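Local coordinates for Beta/alpha-amylase (Paenibacillus polymyxa, PDB 3VOC), which hydrolyses alpha-1,4-glucosidic linkages of starch, its beta-amylase catalytic domain releasing successive maltose units from the non-reducing chain ends, at residues P178-F183 / D227-Y232; F110-G115 / K182-T187; M11-K16 / L387-L392. All coordinates share one frame; numbering follows the deposited sequence.

Interaction 1: P178-F183 / D227-Y232; sequences PGRGKF and DGDGFY
Two long loops of the family 14 TIM barrel meet here: segment 178-183 lies between barrel strand 153-156 and helix 188-202, while segment 227-232 comes shortly before helix 240-268. The second loop makes a type I beta turn from Gly228 to Phe231, and Arg180 reaches across to it. Its CG takes the crowded position between the backbone N and the carbonyl carbon (chi1 62°), and the chain bends at chi2 before running out straight at chi3. That brings NE to Asp229 OD1 at 3.0 Å in a nearly straight salt-bridge hydrogen bond (173°), with the oxygen in the guanidinium plane and offering its anti lone pair. The carboxylate plane is steeply inclined to the guanidinium, and NE makes the one hydrogen bond to Asp229. Gly228 lies over one guanidinium face, its C 3.1 Å from Arg180 NH2; a beta carbon at this glycine would collide with NH2. The strongest partner of NH2 is Glu113, so the buried cation is held by two carboxylates, which would probably favour its charged state. Farther along, Phe183 has CG beside its backbone N, anti to the carbonyl carbon, whereas Phe231 has CG anti to N. The rings make a T-shaped pair, planes 82° apart and centroids separated by 5.7 Å. Both side chains also touch Leu246 of helix 240-268. The edge of Phe183 faces Phe231, with CZ 4.1 Å from Phe231 CD2.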
ATOM      1  N   PRO A 178     -17.096  -3.296 -10.335  1.00 17.78           N
ATOM      2  CA  PRO A 178     -16.705  -2.220  -9.415  1.00 17.82           C
ATOM      3  C   PRO A 178     -17.296  -2.363  -8.003  1.00 17.07           C
ATOM      4  O   PRO A 178     -17.722  -1.373  -7.421  1.00 16.99           O
ATOM      5  CB  PRO A 178     -17.315  -0.991 -10.089  1.00 17.73           C
ATOM      6  CG  PRO A 178     -18.671  -1.539 -10.632  1.00 17.60           C
ATOM      7  CD  PRO A 178     -18.419  -3.024 -10.941  1.00 18.31           C
ATOM      8  N   GLY A 179     -17.326  -3.581  -7.469  1.00 17.30           N
ATOM      9  CA  GLY A 179     -17.860  -3.823  -6.120  1.00 16.48           C
ATOM     10  C   GLY A 179     -17.128  -2.956  -5.105  1.00 16.38           C
ATOM     11  O   GLY A 179     -15.910  -2.748  -5.206  1.00 15.53           O
ATOM     12  N   ARG A 180     -17.854  -2.417  -4.135  1.00 16.14           N
ATOM     13  CA  ARG A 180     -17.200  -1.559  -3.140  1.00 16.69           C
ATOM     14  C   ARG A 180     -16.302  -2.386  -2.232  1.00 16.64           C
ATOM     15  O   ARG A 180     -15.473  -1.835  -1.504  1.00 16.47           O
ATOM     16  CB  ARG A 180     -18.210  -0.775  -2.295  1.00 17.68           C
ATOM     17  CG  ARG A 180     -19.129  -1.648  -1.486  1.00 18.58           C
ATOM     18  CD  ARG A 180     -19.457  -1.104  -0.085  1.00 20.01           C
ATOM     19  NE  ARG A 180     -20.181  -2.188   0.574  1.00 20.30           N
ATOM     20  CZ  ARG A 180     -19.854  -2.760   1.725  1.00 21.01           C
ATOM     21  NH1 ARG A 180     -18.850  -2.296   2.467  1.00 21.84           N
ATOM     22  NH2 ARG A 180     -20.572  -3.788   2.155  1.00 22.39           N
ATOM     23  N   GLY A 181     -16.475  -3.706  -2.284  1.00 15.66           N
ATOM     24  CA  GLY A 181     -15.785  -4.595  -1.362  1.00 15.56           C
ATOM     25  C   GLY A 181     -16.541  -4.680  -0.055  1.00 15.96           C
ATOM     26  O   GLY A 181     -17.759  -4.407  -0.002  1.00 15.55           O
ATOM     27  N   LYS A 182     -15.836  -5.062   1.011  1.00 15.52           N
ATOM     28  CA  LYS A 182     -16.486  -5.284   2.310  1.00 15.81           C
ATOM     29  C   LYS A 182     -15.589  -4.801   3.447  1.00 15.72           C
ATOM     30  O   LYS A 182     -14.356  -4.829   3.314  1.00 15.53           O
ATOM     31  CB  LYS A 182     -16.817  -6.774   2.511  1.00 15.13           C
ATOM     32  CG  LYS A 182     -17.915  -7.286   1.590  1.00 16.20           C
ATOM     33  CD  LYS A 182     -18.143  -8.779   1.698  1.00 15.19           C
ATOM     34  CE  LYS A 182     -19.203  -9.241   0.673  1.00 18.17           C
ATOM     35  NZ  LYS A 182     -19.421 -10.724   0.779  1.00 18.01           N
ATOM     36  N   PHE A 183     -16.215  -4.357   4.547  1.00 15.10           N
ATOM     37  CA  PHE A 183     -15.498  -4.093   5.803  1.00 15.65           C
ATOM     38  C   PHE A 183     -14.795  -5.365   6.298  1.00 15.69           C
ATOM     39  O   PHE A 183     -15.271  -6.468   6.060  1.00 16.58           O
ATOM     40  CB  PHE A 183     -16.448  -3.543   6.887  1.00 15.05           C
ATOM     41  CG  PHE A 183     -16.954  -2.150   6.608  1.00 14.51           C
ATOM     42  CD1 PHE A 183     -18.312  -1.909   6.466  1.00 14.93           C
ATOM     43  CD2 PHE A 183     -16.079  -1.077   6.514  1.00 15.42           C
ATOM     44  CE1 PHE A 183     -18.789  -0.627   6.203  1.00 15.29           C
ATOM     45  CE2 PHE A 183     -16.551   0.227   6.252  1.00 13.54           C
ATOM     46  CZ  PHE A 183     -17.908   0.448   6.102  1.00 14.50           C
ATOM     47  N   ASP A 227     -24.431  -5.046   7.916  0.55 27.38           N
ATOM     48  CA  ASP A 227     -24.925  -4.832   6.556  0.55 28.43           C
ATOM     49  C   ASP A 227     -24.157  -3.646   5.955  0.55 28.43           C
ATOM     50  O   ASP A 227     -24.550  -2.490   6.137  0.55 28.77           O
ATOM     51  CB  ASP A 227     -26.444  -4.564   6.550  0.55 28.55           C
ATOM     52  CG  ASP A 227     -26.912  -3.666   7.707  0.55 29.23           C
ATOM     53  OD1 ASP A 227     -28.116  -3.324   7.722  0.55 28.61           O
ATOM     54  OD2 ASP A 227     -26.103  -3.295   8.596  0.55 30.72           O
ATOM     55  N   GLY A 228     -23.048  -3.914   5.266  1.00 28.73           N
ATOM     56  CA  GLY A 228     -22.213  -2.805   4.761  1.00 28.69           C
ATOM     57  C   GLY A 228     -22.695  -2.030   3.538  1.00 28.97           C
ATOM     58  O   GLY A 228     -22.353  -0.831   3.364  1.00 28.60           O
ATOM     59  N   ASP A 229     -23.458  -2.695   2.667  1.00 28.93           N
ATOM     60  CA  ASP A 229     -23.946  -2.021   1.471  1.00 29.19           C
ATOM     61  C   ASP A 229     -24.788  -0.791   1.765  1.00 28.84           C
ATOM     62  O   ASP A 229     -24.625   0.248   1.117  1.00 28.86           O
ATOM     63  CB  ASP A 229     -24.716  -2.965   0.569  1.00 30.17           C
ATOM     64  CG  ASP A 229     -23.949  -3.315  -0.681  1.00 33.06           C
ATOM     65  OD1 ASP A 229     -22.688  -3.381  -0.628  1.00 34.48           O
ATOM     66  OD2 ASP A 229     -24.616  -3.537  -1.715  1.00 37.18           O
ATOM     67  N   GLY A 230     -25.679  -0.913   2.737  1.00 27.89           N
ATOM     68  CA  GLY A 230     -26.610   0.170   3.051  1.00 27.74           C
ATOM     69  C   GLY A 230     -26.111   1.086   4.145  1.00 27.27           C
ATOM     70  O   GLY A 230     -26.885   1.818   4.742  1.00 26.68           O
ATOM     71  N   PHE A 231     -24.802   1.089   4.375  1.00 26.93           N
ATOM     72  CA  PHE A 231     -24.262   1.768   5.530  1.00 26.66           C
ATOM     73  C   PHE A 231     -24.448   3.279   5.416  1.00 26.86           C
ATOM     74  O   PHE A 231     -24.646   3.952   6.415  1.00 26.49           O
ATOM     75  CB  PHE A 231     -22.806   1.355   5.765  1.00 26.89           C
ATOM     76  CG  PHE A 231     -22.206   1.940   7.004  1.00 25.30           C
ATOM     77  CD1 PHE A 231     -22.671   1.576   8.262  1.00 25.03           C
ATOM     78  CD2 PHE A 231     -21.178   2.865   6.913  1.00 25.33           C
ATOM     79  CE1 PHE A 231     -22.124   2.139   9.409  1.00 23.65           C
ATOM     80  CE2 PHE A 231     -20.622   3.421   8.057  1.00 25.11           C
ATOM     81  CZ  PHE A 231     -21.097   3.055   9.297  1.00 23.72           C
ATOM     82  N   TYR A 232     -24.435   3.817   4.198  1.00 27.42           N
ATOM     83  CA  TYR A 232     -24.768   5.237   4.032  1.00 27.21           C
ATOM     84  C   TYR A 232     -26.285   5.463   4.081  1.00 26.95           C
ATOM     85  O   TYR A 232     -26.787   6.254   4.909  1.00 25.44           O
ATOM     86  CB  TYR A 232     -24.161   5.824   2.740  1.00 28.00           C
ATOM     87  CG  TYR A 232     -24.530   7.275   2.507  1.00 29.44           C
ATOM     88  CD1 TYR A 232     -23.853   8.306   3.170  1.00 30.73           C
ATOM     89  CD2 TYR A 232     -25.577   7.618   1.638  1.00 31.46           C
ATOM     90  CE1 TYR A 232     -24.202   9.646   2.961  1.00 32.73           C
ATOM     91  CE2 TYR A 232     -25.939   8.950   1.425  1.00 32.19           C
ATOM     92  CZ  TYR A 232     -25.255   9.954   2.089  1.00 33.25           C
ATOM     93  OH  TYR A 232     -25.623  11.262   1.867  1.00 34.65           O
TER

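Interaction 2: F110-G115 / K182-T187; sequences FKDESG and KFQAYT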
ATOM      1  N   PHE A 110      -7.717 -11.172   8.745  1.00 17.11           N
ATOM      2  CA  PHE A 110      -8.865 -10.290   8.548  1.00 17.14           C
ATOM      3  C   PHE A 110     -10.051 -11.154   8.192  1.00 17.24           C
ATOM      4  O   PHE A 110      -9.902 -12.166   7.522  1.00 17.45           O
ATOM      5  CB  PHE A 110      -8.606  -9.314   7.402  1.00 16.68           C
ATOM      6  CG  PHE A 110      -7.424  -8.394   7.624  1.00 16.71           C
ATOM      7  CD1 PHE A 110      -7.594  -7.155   8.243  1.00 17.15           C
ATOM      8  CD2 PHE A 110      -6.150  -8.753   7.174  1.00 17.74           C
ATOM      9  CE1 PHE A 110      -6.501  -6.296   8.437  1.00 18.20           C
ATOM     10  CE2 PHE A 110      -5.049  -7.904   7.355  1.00 19.19           C
ATOM     11  CZ  PHE A 110      -5.228  -6.665   7.980  1.00 19.26           C
ATOM     12  N   LYS A 111     -11.237 -10.766   8.645  1.00 17.90           N
ATOM     13  CA  LYS A 111     -12.442 -11.457   8.244  1.00 18.41           C
ATOM     14  C   LYS A 111     -13.450 -10.416   7.773  1.00 17.94           C
ATOM     15  O   LYS A 111     -13.588  -9.358   8.384  1.00 17.67           O
ATOM     16  CB  LYS A 111     -12.961 -12.283   9.426  1.00 19.33           C
ATOM     17  CG  LYS A 111     -14.090 -13.233   9.123  1.00 22.09           C
ATOM     18  CD  LYS A 111     -14.214 -14.334  10.200  1.00 22.91           C
ATOM     19  CE  LYS A 111     -13.125 -15.398  10.074  1.00 25.60           C
ATOM     20  NZ  LYS A 111     -13.446 -16.648  10.834  1.00 26.22           N
ATOM     21  N   ASP A 112     -14.128 -10.710   6.674  1.00 17.40           N
ATOM     22  CA  ASP A 112     -15.069  -9.767   6.095  1.00 17.50           C
ATOM     23  C   ASP A 112     -16.501  -9.904   6.611  1.00 17.79           C
ATOM     24  O   ASP A 112     -16.771 -10.719   7.482  1.00 17.01           O
ATOM     25  CB  ASP A 112     -14.991  -9.772   4.556  1.00 17.73           C
ATOM     26  CG  ASP A 112     -15.687 -10.964   3.895  1.00 16.88           C
ATOM     27  OD1 ASP A 112     -16.411 -11.747   4.544  1.00 18.25           O
ATOM     28  OD2 ASP A 112     -15.522 -11.088   2.669  1.00 17.24           O
ATOM     29  N   GLU A 113     -17.399  -9.077   6.065  1.00 18.40           N
ATOM     30  CA  GLU A 113     -18.809  -9.035   6.458  1.00 18.93           C
ATOM     31  C   GLU A 113     -19.519 -10.385   6.350  1.00 19.98           C
ATOM     32  O   GLU A 113     -20.489 -10.622   7.068  1.00 20.14           O
ATOM     33  CB  GLU A 113     -19.560  -7.996   5.616  1.00 19.43           C
ATOM     34  CG  GLU A 113     -19.028  -6.563   5.778  1.00 18.44           C
ATOM     35  CD  GLU A 113     -19.709  -5.591   4.844  1.00 17.86           C
ATOM     36  OE1 GLU A 113     -20.861  -5.856   4.413  1.00 21.28           O
ATOM     37  OE2 GLU A 113     -19.104  -4.554   4.554  1.00 16.16           O
ATOM     38  N   SER A 114     -19.026 -11.262   5.475  1.00 20.31           N
ATOM     39  CA  SER A 114     -19.632 -12.584   5.252  1.00 21.14           C
ATOM     40  C   SER A 114     -18.858 -13.748   5.890  1.00 21.18           C
ATOM     41  O   SER A 114     -19.179 -14.921   5.652  1.00 21.52           O
ATOM     42  CB  SER A 114     -19.794 -12.837   3.744  1.00 21.40           C
ATOM     43  OG  SER A 114     -20.472 -11.755   3.118  1.00 23.04           O
ATOM     44  N   GLY A 115     -17.831 -13.431   6.676  1.00 20.66           N
ATOM     45  CA  GLY A 115     -17.037 -14.453   7.344  1.00 20.43           C
ATOM     46  C   GLY A 115     -15.829 -14.954   6.550  1.00 20.18           C
ATOM     47  O   GLY A 115     -15.134 -15.863   6.999  1.00 20.54           O
ATOM     48  N   LYS A 182     -15.836  -5.062   1.011  1.00 15.52           N
ATOM     49  CA  LYS A 182     -16.486  -5.284   2.310  1.00 15.81           C
ATOM     50  C   LYS A 182     -15.589  -4.801   3.447  1.00 15.72           C
ATOM     51  O   LYS A 182     -14.356  -4.829   3.314  1.00 15.53           O
ATOM     52  CB  LYS A 182     -16.817  -6.774   2.511  1.00 15.13           C
ATOM     53  CG  LYS A 182     -17.915  -7.286   1.590  1.00 16.20           C
ATOM     54  CD  LYS A 182     -18.143  -8.779   1.698  1.00 15.19           C
ATOM     55  CE  LYS A 182     -19.203  -9.241   0.673  1.00 18.17           C
ATOM     56  NZ  LYS A 182     -19.421 -10.724   0.779  1.00 18.01           N
ATOM     57  N   PHE A 183     -16.215  -4.357   4.547  1.00 15.10           N
ATOM     58  CA  PHE A 183     -15.498  -4.093   5.803  1.00 15.65           C
ATOM     59  C   PHE A 183     -14.795  -5.365   6.298  1.00 15.69           C
ATOM     60  O   PHE A 183     -15.271  -6.468   6.060  1.00 16.58           O
ATOM     61  CB  PHE A 183     -16.448  -3.543   6.887  1.00 15.05           C
ATOM     62  CG  PHE A 183     -16.954  -2.150   6.608  1.00 14.51           C
ATOM     63  CD1 PHE A 183     -18.312  -1.909   6.466  1.00 14.93           C
ATOM     64  CD2 PHE A 183     -16.079  -1.077   6.514  1.00 15.42           C
ATOM     65  CE1 PHE A 183     -18.789  -0.627   6.203  1.00 15.29           C
ATOM     66  CE2 PHE A 183     -16.551   0.227   6.252  1.00 13.54           C
ATOM     67  CZ  PHE A 183     -17.908   0.448   6.102  1.00 14.50           C
ATOM     68  N   GLN A 184     -13.677  -5.190   6.998  1.00 16.34           N
ATOM     69  CA  GLN A 184     -12.749  -6.279   7.311  1.00 16.49           C
ATOM     70  C   GLN A 184     -12.449  -6.340   8.806  1.00 17.11           C
ATOM     71  O   GLN A 184     -11.294  -6.548   9.225  1.00 17.34           O
ATOM     72  CB  GLN A 184     -11.453  -6.079   6.513  1.00 16.53           C
ATOM     73  CG  GLN A 184     -11.649  -6.078   4.988  1.00 16.58           C
ATOM     74  CD  GLN A 184     -12.085  -7.443   4.470  1.00 18.26           C
ATOM     75  OE1 GLN A 184     -11.605  -8.469   4.944  1.00 17.97           O
ATOM     76  NE2 GLN A 184     -12.996  -7.460   3.486  1.00 14.83           N
ATOM     77  N   ALA A 185     -13.492  -6.147   9.616  1.00 17.59           N
ATOM     78  CA  ALA A 185     -13.333  -6.066  11.058  1.00 17.52           C
ATOM     79  C   ALA A 185     -14.160  -7.130  11.764  1.00 17.76           C
ATOM     80  O   ALA A 185     -14.694  -6.881  12.851  1.00 17.56           O
ATOM     81  CB  ALA A 185     -13.726  -4.654  11.557  1.00 18.00           C
ATOM     82  N   TYR A 186     -14.240  -8.325  11.164  1.00 17.04           N
ATOM     83  CA  TYR A 186     -15.157  -9.361  11.668  1.00 17.01           C
ATOM     84  C   TYR A 186     -14.521 -10.516  12.401  1.00 17.10           C
ATOM     85  O   TYR A 186     -15.227 -11.411  12.889  1.00 16.65           O
ATOM     86  CB  TYR A 186     -16.166  -9.803  10.593  1.00 16.74           C
ATOM     87  CG  TYR A 186     -16.957  -8.600  10.143  1.00 16.90           C
ATOM     88  CD1 TYR A 186     -18.194  -8.281  10.728  1.00 18.50           C
ATOM     89  CD2 TYR A 186     -16.430  -7.723   9.207  1.00 16.77           C
ATOM     90  CE1 TYR A 186     -18.899  -7.122  10.334  1.00 16.85           C
ATOM     91  CE2 TYR A 186     -17.112  -6.583   8.815  1.00 16.27           C
ATOM     92  CZ  TYR A 186     -18.346  -6.281   9.382  1.00 17.39           C
ATOM     93  OH  TYR A 186     -19.017  -5.143   8.962  1.00 16.08           O
ATOM     94  N   THR A 187     -13.195 -10.489  12.532  1.00 16.91           N
ATOM     95  CA  THR A 187     -12.547 -11.420  13.462  1.00 16.97           C
ATOM     96  C   THR A 187     -13.016 -11.086  14.875  1.00 17.13           C
ATOM     97  O   THR A 187     -13.436  -9.950  15.153  1.00 16.68           O
ATOM     98  CB  THR A 187     -11.008 -11.344  13.429  1.00 16.99           C
ATOM     99  OG1 THR A 187     -10.586  -9.981  13.591  1.00 15.99           O
ATOM    100  CG2 THR A 187     -10.466 -11.904  12.108  1.00 16.71           C
TER
HETATM  101  O   HOH W   1     -11.003  -8.742  10.804  1.00 14.23           O
HETATM  102  O   HOH W   2     -13.685  -9.505   1.414  1.00 17.86           O
HETATM  103  O   HOH W   3     -17.116 -12.393   1.078  1.00 20.97           O
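Glu113 runs its side chain between Tyr186 and the backbone at Lys182. Its CA sits over the centre of the Tyr186 ring in a CH-pi contact, 3.9 Å from the centroid. From CB, the chain turns with CG beside the backbone N, anti to the carbonyl carbon, and continues alongside the tyrosine, CG coming 3.5 Å from Tyr186 OH, a hydroxyl bonded to Pro225 O. The extended chi2 (175°) then carries CD close to Phe183 N and Lys182 CB. At the tip, OE2 uses its anti lone pair to accept Phe183 N at 2.9 Å, while also bridging to Arg180; OE1 receives a weak bond from Gly228 N. The type I turn from Asp112 to Gly115, which follows strand 110-111 of a small two-stranded antiparallel sheet, includes an Asx turn: Asp112 OD1 accepts Ser114 N. It packs against the loop that leads into helix 188-202, with Thr187 as N-cap bonded to Ala190 N. Backbone joins the two through Tyr186 N to Lys111 O, 3.0 Å, and a water linking Lys111 N, Gln184 O and Thr187 N. Lys182 runs extended past Asp112, sharing a water with OD2, and its NZ donates to Ser114 OG at 2.8 Å.

Interaction 3: M11-K16 / L387-L392; sequences MGPLAK and LRINNL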
ATOM      1  N   MET A  11       9.408  -0.135 -11.791  1.00 14.62           N
ATOM      2  CA  MET A  11       9.212  -1.321 -10.967  0.55 15.34           C
ATOM      3  C   MET A  11       9.731  -2.535 -11.721  1.00 15.57           C
ATOM      4  O   MET A  11       9.485  -2.692 -12.913  1.00 15.02           O
ATOM      5  CB  MET A  11       7.737  -1.515 -10.589  0.55 15.49           C
ATOM      6  CG  MET A  11       7.501  -2.553  -9.462  0.55 16.77           C
ATOM      7  SD  MET A  11       5.893  -2.356  -8.630  0.55 17.24           S
ATOM      8  CE  MET A  11       6.106  -0.746  -7.898  0.55 15.07           C
ATOM      9  N   GLY A  12      10.469  -3.379 -11.003  1.00 15.35           N
ATOM     10  CA  GLY A  12      10.999  -4.604 -11.575  1.00 16.55           C
ATOM     11  C   GLY A  12       9.903  -5.630 -11.843  1.00 17.48           C
ATOM     12  O   GLY A  12       8.730  -5.405 -11.519  1.00 17.17           O
ATOM     13  N   PRO A  13      10.287  -6.776 -12.419  1.00 18.13           N
ATOM     14  CA  PRO A  13       9.286  -7.756 -12.822  1.00 18.48           C
ATOM     15  C   PRO A  13       8.627  -8.432 -11.619  1.00 18.62           C
ATOM     16  O   PRO A  13       9.191  -8.446 -10.509  1.00 17.87           O
ATOM     17  CB  PRO A  13      10.083  -8.774 -13.659  1.00 18.73           C
ATOM     18  CG  PRO A  13      11.493  -8.600 -13.302  1.00 19.28           C
ATOM     19  CD  PRO A  13      11.670  -7.260 -12.588  1.00 17.90           C
ATOM     20  N   LEU A  14       7.435  -8.975 -11.841  1.00 18.61           N
ATOM     21  CA  LEU A  14       6.720  -9.656 -10.765  1.00 18.87           C
ATOM     22  C   LEU A  14       7.327 -11.031 -10.476  1.00 19.50           C
ATOM     23  O   LEU A  14       7.666 -11.332  -9.327  1.00 18.36           O
ATOM     24  CB  LEU A  14       5.221  -9.783 -11.096  1.00 18.50           C
ATOM     25  CG  LEU A  14       4.354 -10.449 -10.026  1.00 19.25           C
ATOM     26  CD1 LEU A  14       4.338  -9.629  -8.738  1.00 19.79           C
ATOM     27  CD2 LEU A  14       2.903 -10.681 -10.550  1.00 20.05           C
ATOM     28  N   ALA A  15       7.453 -11.844 -11.532  1.00 20.49           N
ATOM     29  CA  ALA A  15       8.040 -13.192 -11.465  1.00 21.45           C
ATOM     30  C   ALA A  15       9.506 -13.184 -11.033  1.00 21.85           C
ATOM     31  O   ALA A  15      10.272 -12.307 -11.431  1.00 22.21           O
ATOM     32  CB  ALA A  15       7.898 -13.904 -12.839  1.00 21.70           C
ATOM     33  N   LYS A  16       9.888 -14.160 -10.209  1.00 21.78           N
ATOM     34  CA  LYS A  16      11.272 -14.296  -9.768  1.00 22.44           C
ATOM     35  C   LYS A  16      12.178 -14.342 -10.989  1.00 22.18           C
ATOM     36  O   LYS A  16      11.828 -14.963 -11.999  1.00 21.88           O
ATOM     37  CB  LYS A  16      11.444 -15.568  -8.943  1.00 22.92           C
ATOM     38  CG  LYS A  16      12.808 -15.700  -8.299  1.00 24.80           C
ATOM     39  CD  LYS A  16      12.957 -17.082  -7.685  1.00 29.58           C
ATOM     40  CE  LYS A  16      14.403 -17.403  -7.354  1.00 32.12           C
ATOM     41  NZ  LYS A  16      14.551 -18.853  -7.014  1.00 34.50           N
ATOM     42  N   LEU A 387       4.978   1.137 -13.406  1.00 15.97           N
ATOM     43  CA  LEU A 387       4.712  -0.302 -13.399  1.00 16.77           C
ATOM     44  C   LEU A 387       4.412  -0.755 -14.824  1.00 16.09           C
ATOM     45  O   LEU A 387       3.512  -0.185 -15.450  1.00 15.83           O
ATOM     46  CB  LEU A 387       3.501  -0.617 -12.509  1.00 17.27           C
ATOM     47  CG  LEU A 387       3.767  -0.650 -10.999  1.00 20.24           C
ATOM     48  CD1 LEU A 387       3.924   0.755 -10.405  1.00 22.13           C
ATOM     49  CD2 LEU A 387       2.658  -1.426 -10.269  1.00 24.62           C
ATOM     50  N   ARG A 388       5.147  -1.721 -15.386  1.00 16.37           N
ATOM     51  CA  ARG A 388       6.391  -2.335 -14.882  1.00 17.26           C
ATOM     52  C   ARG A 388       7.423  -2.381 -15.988  1.00 17.24           C
ATOM     53  O   ARG A 388       7.163  -1.959 -17.128  1.00 16.55           O
ATOM     54  CB  ARG A 388       6.162  -3.799 -14.527  1.00 17.94           C
ATOM     55  CG  ARG A 388       6.014  -4.075 -13.128  1.00 21.21           C
ATOM     56  CD  ARG A 388       5.414  -5.463 -12.990  1.00 22.09           C
ATOM     57  NE  ARG A 388       4.502  -5.461 -11.870  1.00 21.65           N
ATOM     58  CZ  ARG A 388       4.871  -5.636 -10.605  1.00 23.43           C
ATOM     59  NH1 ARG A 388       6.152  -5.825 -10.284  1.00 18.49           N
ATOM     60  NH2 ARG A 388       3.945  -5.606  -9.666  1.00 23.03           N
ATOM     61  N   ILE A 389       8.597  -2.922 -15.650  1.00 16.18           N
ATOM     62  CA  ILE A 389       9.726  -2.953 -16.556  1.00 16.53           C
ATOM     63  C   ILE A 389       9.391  -3.551 -17.938  1.00 16.47           C
ATOM     64  O   ILE A 389       9.786  -2.983 -18.950  1.00 16.07           O
ATOM     65  CB  ILE A 389      10.975  -3.642 -15.890  1.00 16.34           C
ATOM     66  CG1 ILE A 389      12.207  -3.574 -16.795  1.00 17.74           C
ATOM     67  CG2 ILE A 389      10.678  -5.095 -15.475  1.00 16.69           C
ATOM     68  CD1 ILE A 389      13.525  -3.910 -16.042  1.00 17.95           C
ATOM     69  N   ASN A 390       8.644  -4.658 -17.986  1.00 16.42           N
ATOM     70  CA  ASN A 390       8.353  -5.299 -19.281  1.00 17.06           C
ATOM     71  C   ASN A 390       7.398  -4.472 -20.161  1.00 17.08           C
ATOM     72  O   ASN A 390       7.282  -4.718 -21.362  1.00 16.80           O
ATOM     73  CB  ASN A 390       7.874  -6.744 -19.094  1.00 17.32           C
ATOM     74  CG  ASN A 390       9.027  -7.718 -18.896  1.00 19.74           C
ATOM     75  OD1 ASN A 390       9.727  -7.703 -17.868  1.00 22.20           O
ATOM     76  ND2 ASN A 390       9.249  -8.560 -19.898  1.00 22.55           N
ATOM     77  N   ASN A 391       6.749  -3.464 -19.569  1.00 16.30           N
ATOM     78  CA  ASN A 391       5.951  -2.535 -20.359  1.00 16.38           C
ATOM     79  C   ASN A 391       6.806  -1.481 -21.066  1.00 16.24           C
ATOM     80  O   ASN A 391       6.302  -0.765 -21.941  1.00 17.09           O
ATOM     81  CB  ASN A 391       4.856  -1.882 -19.502  1.00 16.18           C
ATOM     82  CG  ASN A 391       4.012  -2.911 -18.752  1.00 16.68           C
ATOM     83  OD1 ASN A 391       4.018  -2.959 -17.523  1.00 15.70           O
ATOM     84  ND2 ASN A 391       3.316  -3.756 -19.492  1.00 15.25           N
ATOM     85  N   LEU A 392       8.089  -1.405 -20.689  1.00 15.52           N
ATOM     86  CA  LEU A 392       9.057  -0.460 -21.279  1.00 15.54           C
ATOM     87  C   LEU A 392      10.139  -1.137 -22.097  1.00 15.92           C
ATOM     88  O   LEU A 392      10.638  -0.535 -23.049  1.00 16.17           O
ATOM     89  CB  LEU A 392       9.769   0.379 -20.197  1.00 14.88           C
ATOM     90  CG  LEU A 392       8.917   1.335 -19.357  1.00 15.68           C
ATOM     91  CD1 LEU A 392       9.760   2.029 -18.296  1.00 14.95           C
ATOM     92  CD2 LEU A 392       8.202   2.367 -20.230  1.00 16.68           C
TER
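Arg388, which probably binds substrate as in related beta-amylases, has its guanidinium sandwiched between two side chains of 11-16. Leu14 CB stands over the centre of one face, 4.1 Å above the plane; Met11 SD lies toward the rim of the opposite face. Near the edge, Arg388 NH1 donates to Gly12 O at 2.9 Å, each group close to the plane of the other, which, with the two covered faces, helps to fix the rotation. An alanine in place of Arg388 would remove NH1 and its bond to Gly12 O, and would probably loosen the join by leaving Met11 and Leu14 without the flat group between them. Met11 has CG anti to its N (chi1 -167°), then bends at chi3 to lie alongside Leu387, SD 3.6 Å from Leu387 CG. Ile389 N donates to Met11 O at 2.9 Å, nearly along the C=O axis, and Ile389 CG2 meets Pro13 CD at 3.7 Å. These loops follow the first and last strands, 7-11 and 383-386, where the TIM barrel closes. Behind Arg388, a cis peptide precedes its N, which donates to Asn391 OD1. Leu387 N is held by Asn360 OD1, beside the proposed proton acceptor Glu359. Pro13 and Ile389 rest on Phe23 of helix 20-32.

Interactions 1 and 2 adjoin, their centres about 11 Å apart, and both use Lys182 and Phe183 on the long excursion between strand 153-156 and helix 188-202. The Glu113 carboxylate of interaction 2 joins them, so three loops meet at one side chain. Interaction 3 lies apart, its centre about 33 Å from that of interaction 1 and about 32 Å from that of interaction 2. Along the chain 11-16 comes first, then 110-115, 178-187 and 227-232, and finally 387-392, so interaction 3 encloses the other two. One site thus marks the barrel's closure, between its first and eighth strands, beside the proposed catalytic base, while the other pair knits together the extended loops.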